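Local coordinates for urocanate hydratase (Paenibacillus sp. Soil724D2, PDB 7NED), which probably adds water to thiourocanate in bacterial ergothioneine breakdown, as an NAD+-dependent relative of urocanase that also binds urocanate, at residues 24-29 with 57-62. Residues are numbered along the deposited sequence; the frame is centred on the assembly and turned at random.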
# COMPACT_ATOMS: atom_id res chain seq x y z
N ARG A 24 12.05 -21.88 8.73
CA ARG A 24 11.68 -22.32 10.08
C ARG A 24 10.64 -21.41 10.71
O ARG A 24 9.83 -21.87 11.52
CB ARG A 24 12.92 -22.38 10.96
CG ARG A 24 13.82 -23.51 10.51
CD ARG A 24 14.99 -23.70 11.48
NE ARG A 24 15.89 -24.73 10.95
CZ ARG A 24 16.81 -25.36 11.68
NH1 ARG A 24 16.98 -25.06 12.98
NH2 ARG A 24 17.57 -26.27 11.10
N MET A 25 10.65 -20.11 10.39
CA MET A 25 9.61 -19.25 10.93
C MET A 25 8.25 -19.62 10.34
O MET A 25 7.21 -19.58 11.03
CB MET A 25 9.97 -17.79 10.63
CG MET A 25 11.10 -17.33 11.49
SD MET A 25 11.41 -15.62 11.14
CE MET A 25 10.26 -14.76 12.26
N LEU A 26 8.23 -19.96 9.05
CA LEU A 26 6.99 -20.47 8.46
C LEU A 26 6.51 -21.73 9.19
O LEU A 26 5.34 -21.83 9.60
CB LEU A 26 7.20 -20.75 6.96
CG LEU A 26 6.12 -21.54 6.24
CD1 LEU A 26 4.74 -20.88 6.34
CD2 LEU A 26 6.49 -21.77 4.78
N GLU A 27 7.41 -22.69 9.39
CA GLU A 27 7.04 -23.89 10.12
C GLU A 27 6.56 -23.54 11.51
O GLU A 27 5.59 -24.12 12.02
CB GLU A 27 8.22 -24.83 10.18
CG GLU A 27 8.59 -25.38 8.82
CD GLU A 27 9.89 -26.13 8.83
OE1 GLU A 27 10.81 -25.78 9.60
OE2 GLU A 27 10.01 -27.10 8.07
N ASN A 28 7.24 -22.58 12.15
CA ASN A 28 6.97 -22.23 13.54
C ASN A 28 5.59 -21.59 13.71
O ASN A 28 4.92 -21.83 14.73
CB ASN A 28 8.06 -21.29 14.06
CG ASN A 28 7.96 -21.06 15.56
OD1 ASN A 28 7.85 -22.03 16.33
ND2 ASN A 28 8.00 -19.78 15.98
N VAL A 29 5.14 -20.74 12.77
CA VAL A 29 3.80 -20.18 12.96
C VAL A 29 2.75 -21.27 12.75
O VAL A 29 1.65 -21.18 13.32
CB VAL A 29 3.51 -18.96 12.05
CG1 VAL A 29 4.55 -17.86 12.24
CG2 VAL A 29 3.41 -19.36 10.58
N ALA A 57 4.98 -24.99 -2.44
CA ALA A 57 5.83 -24.27 -3.40
C ALA A 57 6.69 -23.22 -2.70
O ALA A 57 7.85 -23.02 -3.08
CB ALA A 57 4.97 -23.62 -4.50
N ILE A 58 6.18 -22.57 -1.65
CA ILE A 58 7.03 -21.70 -0.83
C ILE A 58 8.18 -22.50 -0.21
O ILE A 58 9.34 -22.07 -0.24
CB ILE A 58 6.19 -20.98 0.24
CG1 ILE A 58 5.24 -19.96 -0.40
CG2 ILE A 58 7.10 -20.31 1.30
CD1 ILE A 58 4.20 -19.41 0.59
N VAL A 59 7.87 -23.65 0.38
CA VAL A 59 8.91 -24.46 1.00
C VAL A 59 9.96 -24.86 -0.02
O VAL A 59 11.17 -24.69 0.21
CB VAL A 59 8.30 -25.68 1.72
CG1 VAL A 59 9.41 -26.64 2.18
CG2 VAL A 59 7.51 -25.20 2.93
N ARG A 60 9.53 -25.40 -1.17
CA ARG A 60 10.49 -25.75 -2.23
C ARG A 60 11.34 -24.54 -2.62
O ARG A 60 12.58 -24.64 -2.73
CB ARG A 60 9.77 -26.29 -3.47
CG ARG A 60 9.22 -27.69 -3.31
CD ARG A 60 8.73 -28.25 -4.66
NE ARG A 60 7.64 -27.45 -5.21
CZ ARG A 60 6.35 -27.67 -4.96
NH1 ARG A 60 5.95 -28.67 -4.17
NH2 ARG A 60 5.45 -26.87 -5.53
N THR A 61 10.70 -23.40 -2.84
CA THR A 61 11.44 -22.23 -3.28
C THR A 61 12.49 -21.80 -2.26
O THR A 61 13.62 -21.46 -2.63
CB THR A 61 10.49 -21.07 -3.55
OG1 THR A 61 9.53 -21.47 -4.55
CG2 THR A 61 11.29 -19.86 -4.08
N LEU A 62 12.13 -21.78 -0.97
CA LEU A 62 13.08 -21.35 0.05
C LEU A 62 14.29 -22.28 0.13
O LEU A 62 15.38 -21.82 0.47
CB LEU A 62 12.42 -21.27 1.44
CG LEU A 62 11.61 -20.01 1.70
CD1 LEU A 62 10.78 -20.16 2.96
CD2 LEU A 62 12.55 -18.85 1.82
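Helices 17-31 and 52-64 of the urocanase N-terminal domain pack together here; between 24-29 and 57-62 the contact is small and apolar, carried by Leu26, Ile58 and Val59. Between the two segments the closest CA atoms, those of Leu26 and Val59, are 8.7 Å apart. Within 24-29, one methyl group of Leu26 does the touching. The bond from CA to CB of Leu26 already points toward 57-62. With CG anti to the backbone N (chi1 168°), the isopropyl end is placed so that CD2 reaches Ile58 and Val59. Leu26 CD2 meets Ile58 CG2 at 3.8 Å. The same CD2 lies 4.0 Å from Val59 CG2, and thus abuts two consecutive residues of helix 52-64. The Leu26 side chain runs at about a right angle to that of Val59 and obliquely to that of Ile58.

Leu23 extends the helix pairing by touching Val59 and Leu62. Trp127 touches both Leu26 and Ile58, and the contact joins helix 17-31 to helix 52-64, whose Ile58 packs on Ile73 and Pro78 of strands 69-74 and 77-83. The urocanate ligand is about 14 Å from the Leu26 side chain, and the contact itself is structural packing. The Thr61 hydroxyl is held within its own helix: OG1 donates to Ala57 O at 2.7 Å, tilted 33° from the carbonyl plane, while Thr61 N bonds to that oxygen from the opposite face.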